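Local coordinates for protein tRNA (guanine(26)-N(2))-dimethyltransferase (Pyrococcus horikoshii, PDB 2EJU) that probably dimethylates the N2 of guanine 26 in a number of tRNAs, with S-adenosyl-L-methionine as the methyl donor, at residues W75-S80 / V115-D120; L316-F321 / G361-A366. All blocks are in the same frame, centred on the assembly; numbering follows the deposited sequence.

Interaction 1. Residues W75-S80 / V115-D120; sequences WLNDIS and VINHDD. With SAH (S-adenosyl-L-homocysteine), chain B.
N77 and N117 lie side by side where two parallel strands end at the bound S-adenosyl-L-homocysteine, their amide planes 29° apart. N117 ND2 donates to N77 OD1 at 3.0 Å, in its own amide plane. N77 ND2 reaches D119 O at 3.1 Å from above that carbonyl's plane, and also bonds A54 O; R105 holds N117 OD1. With chi1 at 178°, N77 swings its amide out past its carbonyl carbon toward the neighbouring strand. Strands 75-78 and 115-118 run in register at 15°, with nearly straight bonds from L76 N to V115 O (2.7 Å) and from N117 N to L76 O. At the far end, V115 CG1 sits over the face of the six-membered ring of W75, 3.7 Å from its centroid. Replacing W75 with an alanine would probably strip V115 of its aromatic cover and leave E73 without its indole N-H partner. At the end of strand 75-78, D78 takes the ribose, OD1 meeting O3' at 2.6 Å and OD2 meeting O2' at 2.8 Å, while D120 OD1, just past strand 115-118, accepts from adenine N6 at 2.8 Å. Such an acidic residue ending the second strand is characteristic of class I methyltransferases. S80 N (an Asx turn) and A57 N also donate to D78 OD2 and OD1, consistent with a charged carboxylate fixed for reading the ribose diol.

Interaction 2. Residues L316-F321 / G361-A366; sequences LDIPLF and GIKTSA
A buried lysine anchors a loop to the middle strand of a small antiparallel sheet: K363 of strand 361-364 reaches into the loop 316-321, which joins helix 302-314 to strand 322-323. Strand 361-364 lies between 322-323 and 352-355, and K363 also touches T353 and T355. NZ donates to I318 O at 2.7 Å, close to the carbonyl axis (178°), and to L320 O at 3.0 Å from above that carbonyl's plane. A water bridges NZ to D317 OD1, and E194 forms a salt bridge with NZ while its other oxygen accepts from L320 N; the buried charge is thus probably well compensated. The lysine chain bends at chi2 (-84°) and is extended beyond it, which sends its end into the curl of the loop. Its apolar part is packed as well: CB lies 3.9 Å from L316 CB, and CD is 3.8 Å from CG2 of I318, whose side chain runs past it in the opposite direction. L316 CD2 rests against the backbone of T364. At the other end of the loop, F321 CD1 lies 3.7 Å from G361 CA. A second water links the segments, donating to L320 O and accepting from T364 N at 3.1 Å.

In the fold
Interaction 1 closes before interaction 2 opens along the chain, and the two lie on opposite sides of its centre, with centres about 41 Å apart and nearest atoms about 29 Å apart. They share no sheet. Residues 75-80 and 115-120 belong to the large mixed sheet, where strands 73-78 and 113-118 are neighbours and helices 81-92 and 121-127 follow them. Strand 361-364 is the middle strand of a three-stranded antiparallel sheet near the C-terminus, with helix 338-347 packed against it, and loop 316-321 leads into its edge strand 322-323. Of the two, only interaction 1 touches the bound S-adenosyl-L-homocysteine, supplying part of its site; the second fastens that loop to the middle strand.

Interaction 1. Residues W75-S80 / V115-D120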
ATOM      1  N   TRP A  75      -1.944  -6.930 -18.300  1.00 19.89           N
ATOM      2  CA  TRP A  75      -0.823  -7.853 -18.379  1.00 19.87           C
ATOM      3  C   TRP A  75      -0.692  -8.621 -17.060  1.00 20.23           C
ATOM      4  O   TRP A  75      -0.750  -8.034 -15.981  1.00 18.97           O
ATOM      5  CB  TRP A  75       0.478  -7.091 -18.648  1.00 20.87           C
ATOM      6  CG  TRP A  75       0.559  -6.477 -20.013  1.00 19.88           C
ATOM      7  CD1 TRP A  75      -0.303  -5.576 -20.555  1.00 21.76           C
ATOM      8  CD2 TRP A  75       1.582  -6.696 -20.991  1.00 21.28           C
ATOM      9  NE1 TRP A  75       0.118  -5.210 -21.811  1.00 23.04           N
ATOM     10  CE2 TRP A  75       1.274  -5.883 -22.105  1.00 22.63           C
ATOM     11  CE3 TRP A  75       2.732  -7.497 -21.033  1.00 22.51           C
ATOM     12  CZ2 TRP A  75       2.073  -5.846 -23.253  1.00 22.23           C
ATOM     13  CZ3 TRP A  75       3.529  -7.463 -22.175  1.00 24.58           C
ATOM     14  CH2 TRP A  75       3.194  -6.642 -23.270  1.00 25.23           C
ATOM     15  N   LEU A  76      -0.536  -9.936 -17.161  1.00 21.24           N
ATOM     16  CA  LEU A  76      -0.353 -10.788 -15.994  1.00 22.94           C
ATOM     17  C   LEU A  76       1.010 -11.434 -16.182  1.00 23.00           C
ATOM     18  O   LEU A  76       1.314 -11.939 -17.258  1.00 24.84           O
ATOM     19  CB  LEU A  76      -1.434 -11.868 -15.916  1.00 27.18           C
ATOM     20  CG  LEU A  76      -2.857 -11.374 -15.658  1.00 29.26           C
ATOM     21  CD1 LEU A  76      -3.478 -10.897 -16.965  1.00 30.77           C
ATOM     22  CD2 LEU A  76      -3.687 -12.502 -15.065  1.00 33.15           C
ATOM     23  N   ASN A  77       1.831 -11.422 -15.142  1.00 20.62           N
ATOM     24  CA  ASN A  77       3.163 -11.988 -15.244  1.00 20.73           C
ATOM     25  C   ASN A  77       3.617 -12.767 -14.019  1.00 19.80           C
ATOM     26  O   ASN A  77       3.258 -12.445 -12.890  1.00 19.90           O
ATOM     27  CB  ASN A  77       4.177 -10.872 -15.496  1.00 19.56           C
ATOM     28  CG  ASN A  77       5.593 -11.390 -15.571  1.00 19.49           C
ATOM     29  OD1 ASN A  77       6.028 -11.901 -16.605  1.00 20.28           O
ATOM     30  ND2 ASN A  77       6.321 -11.279 -14.463  1.00 17.40           N
ATOM     31  N   ASP A  78       4.427 -13.789 -14.264  1.00 21.18           N
ATOM     32  CA  ASP A  78       4.991 -14.594 -13.188  1.00 23.46           C
ATOM     33  C   ASP A  78       6.176 -15.373 -13.742  1.00 22.66           C
ATOM     34  O   ASP A  78       6.166 -15.809 -14.892  1.00 23.23           O
ATOM     35  CB  ASP A  78       3.956 -15.555 -12.611  1.00 23.11           C
ATOM     36  CG  ASP A  78       4.276 -15.956 -11.185  1.00 24.99           C
ATOM     37  OD1 ASP A  78       3.528 -15.541 -10.275  1.00 25.15           O
ATOM     38  OD2 ASP A  78       5.277 -16.671 -10.969  1.00 23.07           O
ATOM     39  N   ILE A  79       7.201 -15.538 -12.921  1.00 22.53           N
ATOM     40  CA  ILE A  79       8.394 -16.244 -13.348  1.00 21.88           C
ATOM     41  C   ILE A  79       8.216 -17.769 -13.319  1.00 23.08           C
ATOM     42  O   ILE A  79       8.924 -18.499 -14.007  1.00 22.45           O
ATOM     43  CB  ILE A  79       9.593 -15.842 -12.455  1.00 23.24           C
ATOM     44  CG1 ILE A  79      10.908 -16.268 -13.110  1.00 21.48           C
ATOM     45  CG2 ILE A  79       9.450 -16.480 -11.078  1.00 20.92           C
ATOM     46  CD1 ILE A  79      12.141 -15.858 -12.321  1.00 24.13           C
ATOM     47  N   SER A  80       7.259 -18.243 -12.531  1.00 24.87           N
ATOM     48  CA  SER A  80       7.014 -19.676 -12.398  1.00 25.06           C
ATOM     49  C   SER A  80       6.217 -20.291 -13.536  1.00 25.12           C
ATOM     50  O   SER A  80       5.167 -19.777 -13.917  1.00 22.89           O
ATOM     51  CB  SER A  80       6.293 -19.954 -11.079  1.00 25.86           C
ATOM     52  OG  SER A  80       5.786 -21.273 -11.051  1.00 29.06           O
ATOM     53  N   VAL A 115      -2.763 -10.039 -21.668  1.00 20.18           N
ATOM     54  CA  VAL A 115      -1.446 -10.547 -22.011  1.00 20.46           C
ATOM     55  C   VAL A 115      -0.905 -11.344 -20.832  1.00 22.13           C
ATOM     56  O   VAL A 115      -0.689 -10.793 -19.752  1.00 23.63           O
ATOM     57  CB  VAL A 115      -0.474  -9.388 -22.325  1.00 19.26           C
ATOM     58  CG1 VAL A 115       0.868  -9.943 -22.794  1.00 18.69           C
ATOM     59  CG2 VAL A 115      -1.080  -8.474 -23.387  1.00 18.58           C
ATOM     60  N   ILE A 116      -0.704 -12.641 -21.039  1.00 22.33           N
ATOM     61  CA  ILE A 116      -0.185 -13.511 -19.990  1.00 22.03           C
ATOM     62  C   ILE A 116       1.276 -13.766 -20.325  1.00 21.91           C
ATOM     63  O   ILE A 116       1.599 -14.300 -21.384  1.00 20.14           O
ATOM     64  CB  ILE A 116      -0.963 -14.840 -19.938  1.00 24.98           C
ATOM     65  CG1 ILE A 116      -2.465 -14.555 -19.992  1.00 25.14           C
ATOM     66  CG2 ILE A 116      -0.647 -15.576 -18.641  1.00 23.59           C
ATOM     67  CD1 ILE A 116      -3.328 -15.807 -20.007  1.00 27.72           C
ATOM     68  N   ASN A 117       2.157 -13.373 -19.412  1.00 22.11           N
ATOM     69  CA  ASN A 117       3.586 -13.497 -19.634  1.00 23.38           C
ATOM     70  C   ASN A 117       4.280 -14.417 -18.629  1.00 23.36           C
ATOM     71  O   ASN A 117       3.906 -14.477 -17.459  1.00 24.43           O
ATOM     72  CB  ASN A 117       4.205 -12.095 -19.574  1.00 25.16           C
ATOM     73  CG  ASN A 117       5.521 -11.999 -20.315  1.00 26.76           C
ATOM     74  OD1 ASN A 117       5.568 -12.128 -21.539  1.00 27.53           O
ATOM     75  ND2 ASN A 117       6.601 -11.768 -19.574  1.00 25.28           N
ATOM     76  N   HIS A 118       5.293 -15.135 -19.098  1.00 23.80           N
ATOM     77  CA  HIS A 118       6.062 -16.032 -18.239  1.00 25.09           C
ATOM     78  C   HIS A 118       7.484 -15.494 -18.206  1.00 24.62           C
ATOM     79  O   HIS A 118       8.230 -15.678 -19.163  1.00 26.13           O
ATOM     80  CB  HIS A 118       6.077 -17.452 -18.811  1.00 27.34           C
ATOM     81  CG  HIS A 118       6.983 -18.387 -18.068  1.00 29.11           C
ATOM     82  ND1 HIS A 118       7.627 -19.443 -18.677  1.00 32.29           N
ATOM     83  CD2 HIS A 118       7.355 -18.420 -16.767  1.00 29.96           C
ATOM     84  CE1 HIS A 118       8.358 -20.084 -17.783  1.00 31.46           C
ATOM     85  NE2 HIS A 118       8.212 -19.484 -16.616  1.00 29.83           N
ATOM     86  N   ASP A 119       7.870 -14.837 -17.118  1.00 23.78           N
ATOM     87  CA  ASP A 119       9.215 -14.271 -17.050  1.00 24.88           C
ATOM     88  C   ASP A 119       9.465 -13.530 -15.738  1.00 22.49           C
ATOM     89  O   ASP A 119       8.568 -13.388 -14.908  1.00 19.80           O
ATOM     90  CB  ASP A 119       9.396 -13.288 -18.216  1.00 29.76           C
ATOM     91  CG  ASP A 119      10.851 -13.043 -18.574  1.00 34.21           C
ATOM     92  OD1 ASP A 119      11.082 -12.296 -19.548  1.00 37.21           O
ATOM     93  OD2 ASP A 119      11.760 -13.581 -17.902  1.00 36.50           O
ATOM     94  N   ASP A 120      10.702 -13.072 -15.567  1.00 22.08           N
ATOM     95  CA  ASP A 120      11.107 -12.290 -14.406  1.00 20.33           C
ATOM     96  C   ASP A 120      10.400 -10.952 -14.587  1.00 21.57           C
ATOM     97  O   ASP A 120      10.440 -10.366 -15.682  1.00 20.39           O
ATOM     98  CB  ASP A 120      12.619 -12.059 -14.429  1.00 21.80           C
ATOM     99  CG  ASP A 120      13.123 -11.283 -13.218  1.00 21.21           C
ATOM    100  OD1 ASP A 120      12.317 -10.671 -12.489  1.00 25.90           O
ATOM    101  OD2 ASP A 120      14.351 -11.285 -13.004  1.00 25.68           O
TER
HETATM  102  N   SAH B 501      -0.114 -11.043  -6.621  1.00 31.58           N
HETATM  103  CA  SAH B 501      -0.874 -11.946  -5.969  1.00 31.87           C
HETATM  104  CB  SAH B 501       0.274 -12.870  -5.506  1.00 29.85           C
HETATM  105  CG  SAH B 501       1.703 -13.262  -5.419  1.00 28.42           C
HETATM  106  SD  SAH B 501       2.701 -14.462  -4.738  1.00 28.98           S
HETATM  107  C   SAH B 501      -2.257 -12.121  -5.699  1.00 30.26           C
HETATM  108  O   SAH B 501      -2.547 -13.402  -5.664  1.00 29.51           O
HETATM  109  OXT SAH B 501      -3.006 -11.130  -5.537  1.00 31.39           O
HETATM  110  C5' SAH B 501       4.208 -13.911  -5.316  1.00 24.51           C
HETATM  111  C4' SAH B 501       4.773 -14.941  -6.348  1.00 26.53           C
HETATM  112  O4' SAH B 501       5.773 -14.144  -6.995  1.00 25.68           O
HETATM  113  C3' SAH B 501       4.646 -16.230  -7.124  1.00 24.28           C
HETATM  114  O3' SAH B 501       3.533 -16.645  -7.969  1.00 24.20           O
HETATM  115  C2' SAH B 501       5.954 -16.315  -7.910  1.00 24.95           C
HETATM  116  O2' SAH B 501       6.456 -17.335  -8.571  1.00 25.95           O
HETATM  117  C1' SAH B 501       6.612 -14.972  -7.780  1.00 23.94           C
HETATM  118  N9  SAH B 501       7.961 -14.343  -8.288  1.00 25.79           N
HETATM  119  C8  SAH B 501       9.081 -14.454  -7.594  1.00 24.02           C
HETATM  120  N7  SAH B 501      10.051 -13.855  -8.212  1.00 26.35           N
HETATM  121  C5  SAH B 501       9.587 -13.334  -9.319  1.00 24.66           C
HETATM  122  C6  SAH B 501      10.167 -12.589 -10.363  1.00 23.09           C
HETATM  123  N6  SAH B 501      11.454 -12.285 -10.307  1.00 20.40           N
HETATM  124  N1  SAH B 501       9.380 -12.167 -11.445  1.00 24.01           N
HETATM  125  C2  SAH B 501       8.035 -12.473 -11.524  1.00 24.44           C
HETATM  126  N3  SAH B 501       7.452 -13.203 -10.513  1.00 24.50           N
HETATM  127  C4  SAH B 501       8.202 -13.649  -9.401  1.00 24.99           C

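Interaction 2. Residues L316-F321 / G361-A366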
ATOM      1  N   LEU A 316      -7.907  11.375  10.625  1.00 25.93           N
ATOM      2  CA  LEU A 316      -7.204  12.643  10.467  1.00 25.46           C
ATOM      3  C   LEU A 316      -5.866  12.319   9.804  1.00 26.02           C
ATOM      4  O   LEU A 316      -5.161  11.410  10.239  1.00 25.08           O
ATOM      5  CB  LEU A 316      -6.963  13.286  11.837  1.00 26.40           C
ATOM      6  CG  LEU A 316      -6.174  14.597  11.882  1.00 28.96           C
ATOM      7  CD1 LEU A 316      -6.941  15.692  11.140  1.00 28.75           C
ATOM      8  CD2 LEU A 316      -5.930  14.995  13.336  1.00 28.83           C
ATOM      9  N   ASP A 317      -5.520  13.041   8.744  1.00 26.32           N
ATOM     10  CA  ASP A 317      -4.255  12.787   8.071  1.00 25.22           C
ATOM     11  C   ASP A 317      -3.217  13.756   8.615  1.00 24.97           C
ATOM     12  O   ASP A 317      -3.108  14.903   8.173  1.00 25.37           O
ATOM     13  CB  ASP A 317      -4.401  12.938   6.555  1.00 25.27           C
ATOM     14  CG  ASP A 317      -3.216  12.355   5.794  1.00 27.12           C
ATOM     15  OD1 ASP A 317      -2.301  11.786   6.430  1.00 27.63           O
ATOM     16  OD2 ASP A 317      -3.201  12.465   4.554  1.00 27.80           O
ATOM     17  N   ILE A 318      -2.468  13.274   9.598  1.00 23.75           N
ATOM     18  CA  ILE A 318      -1.427  14.048  10.262  1.00 24.03           C
ATOM     19  C   ILE A 318      -0.352  13.046  10.662  1.00 24.29           C
ATOM     20  O   ILE A 318      -0.658  11.885  10.936  1.00 26.09           O
ATOM     21  CB  ILE A 318      -2.008  14.751  11.508  1.00 24.51           C
ATOM     22  CG1 ILE A 318      -0.983  15.707  12.114  1.00 23.36           C
ATOM     23  CG2 ILE A 318      -2.457  13.708  12.523  1.00 25.53           C
ATOM     24  CD1 ILE A 318      -1.584  16.636  13.167  1.00 25.71           C
ATOM     25  N   PRO A 319       0.923  13.468  10.691  1.00 22.66           N
ATOM     26  CA  PRO A 319       1.968  12.510  11.066  1.00 22.39           C
ATOM     27  C   PRO A 319       1.884  11.910  12.470  1.00 22.73           C
ATOM     28  O   PRO A 319       1.854  12.625  13.472  1.00 21.17           O
ATOM     29  CB  PRO A 319       3.260  13.304  10.856  1.00 22.02           C
ATOM     30  CG  PRO A 319       2.898  14.261   9.747  1.00 21.97           C
ATOM     31  CD  PRO A 319       1.519  14.720  10.188  1.00 23.83           C
ATOM     32  N   LEU A 320       1.843  10.584  12.517  1.00 21.74           N
ATOM     33  CA  LEU A 320       1.815   9.841  13.769  1.00 20.85           C
ATOM     34  C   LEU A 320       0.570   9.978  14.646  1.00 22.40           C
ATOM     35  O   LEU A 320      -0.460  10.518  14.230  1.00 20.98           O
ATOM     36  CB  LEU A 320       3.073  10.183  14.577  1.00 19.43           C
ATOM     37  CG  LEU A 320       4.354  10.076  13.737  1.00 19.70           C
ATOM     38  CD1 LEU A 320       5.581  10.337  14.598  1.00 18.75           C
ATOM     39  CD2 LEU A 320       4.435   8.689  13.096  1.00 20.26           C
ATOM     40  N   PHE A 321       0.674   9.474  15.873  1.00 21.78           N
ATOM     41  CA  PHE A 321      -0.444   9.507  16.802  1.00 22.42           C
ATOM     42  C   PHE A 321       0.006   9.129  18.203  1.00 21.55           C
ATOM     43  O   PHE A 321       1.176   8.831  18.434  1.00 20.74           O
ATOM     44  CB  PHE A 321      -1.538   8.542  16.329  1.00 24.05           C
ATOM     45  CG  PHE A 321      -1.073   7.116  16.194  1.00 23.91           C
ATOM     46  CD1 PHE A 321      -1.176   6.227  17.259  1.00 24.33           C
ATOM     47  CD2 PHE A 321      -0.526   6.665  14.997  1.00 25.51           C
ATOM     48  CE1 PHE A 321      -0.740   4.902  17.134  1.00 24.75           C
ATOM     49  CE2 PHE A 321      -0.085   5.345  14.854  1.00 25.86           C
ATOM     50  CZ  PHE A 321      -0.193   4.461  15.926  1.00 24.90           C
ATOM     51  N   GLY A 361      -4.906   3.723  19.199  1.00 28.53           N
ATOM     52  CA  GLY A 361      -4.254   4.954  18.800  1.00 26.69           C
ATOM     53  C   GLY A 361      -5.220   6.089  18.514  1.00 25.32           C
ATOM     54  O   GLY A 361      -6.343   5.868  18.064  1.00 24.70           O
ATOM     55  N   ILE A 362      -4.779   7.313  18.782  1.00 23.51           N
ATOM     56  CA  ILE A 362      -5.600   8.484  18.526  1.00 22.37           C
ATOM     57  C   ILE A 362      -4.812   9.543  17.762  1.00 22.42           C
ATOM     58  O   ILE A 362      -3.744   9.974  18.200  1.00 21.20           O
ATOM     59  CB  ILE A 362      -6.120   9.120  19.831  1.00 22.98           C
ATOM     60  CG1 ILE A 362      -7.090   8.172  20.534  1.00 21.89           C
ATOM     61  CG2 ILE A 362      -6.826  10.437  19.521  1.00 21.71           C
ATOM     62  CD1 ILE A 362      -7.516   8.657  21.900  1.00 25.32           C
ATOM     63  N   LYS A 363      -5.357   9.934  16.615  1.00 23.61           N
ATOM     64  CA  LYS A 363      -4.782  10.968  15.761  1.00 25.19           C
ATOM     65  C   LYS A 363      -5.354  12.281  16.279  1.00 24.98           C
ATOM     66  O   LYS A 363      -6.571  12.406  16.438  1.00 24.81           O
ATOM     67  CB  LYS A 363      -5.240  10.770  14.315  1.00 25.35           C
ATOM     68  CG  LYS A 363      -4.602   9.598  13.592  1.00 27.44           C
ATOM     69  CD  LYS A 363      -3.269   9.994  13.016  1.00 27.75           C
ATOM     70  CE  LYS A 363      -2.694   8.910  12.119  1.00 27.72           C
ATOM     71  NZ  LYS A 363      -1.350   9.320  11.628  1.00 24.80           N
ATOM     72  N   THR A 364      -4.495  13.257  16.541  1.00 22.79           N
ATOM     73  CA  THR A 364      -4.982  14.535  17.035  1.00 22.30           C
ATOM     74  C   THR A 364      -4.040  15.696  16.747  1.00 23.31           C
ATOM     75  O   THR A 364      -2.831  15.509  16.574  1.00 21.49           O
ATOM     76  CB  THR A 364      -5.241  14.482  18.557  1.00 22.47           C
ATOM     77  OG1 THR A 364      -5.804  15.725  18.994  1.00 21.96           O
ATOM     78  CG2 THR A 364      -3.942  14.227  19.315  1.00 21.29           C
ATOM     79  N   SER A 365      -4.610  16.897  16.695  1.00 23.57           N
ATOM     80  CA  SER A 365      -3.838  18.110  16.460  1.00 25.00           C
ATOM     81  C   SER A 365      -3.283  18.611  17.796  1.00 25.63           C
ATOM     82  O   SER A 365      -2.367  19.437  17.834  1.00 26.60           O
ATOM     83  CB  SER A 365      -4.729  19.188  15.835  1.00 26.28           C
ATOM     84  OG  SER A 365      -5.859  19.461  16.649  1.00 27.17           O
ATOM     85  N   ALA A 366      -3.836  18.090  18.889  1.00 24.80           N
ATOM     86  CA  ALA A 366      -3.431  18.489  20.235  1.00 24.87           C
ATOM     87  C   ALA A 366      -1.970  18.196  20.551  1.00 24.93           C
ATOM     88  O   ALA A 366      -1.436  17.169  20.148  1.00 25.31           O
ATOM     89  CB  ALA A 366      -4.320  17.803  21.274  1.00 22.32           C
TER
HETATM   90  O   HOH W   1      -1.689   9.971   8.617  1.00 30.45           O
HETATM   91  O   HOH W   2      -1.537  12.583  15.962  1.00 23.06           O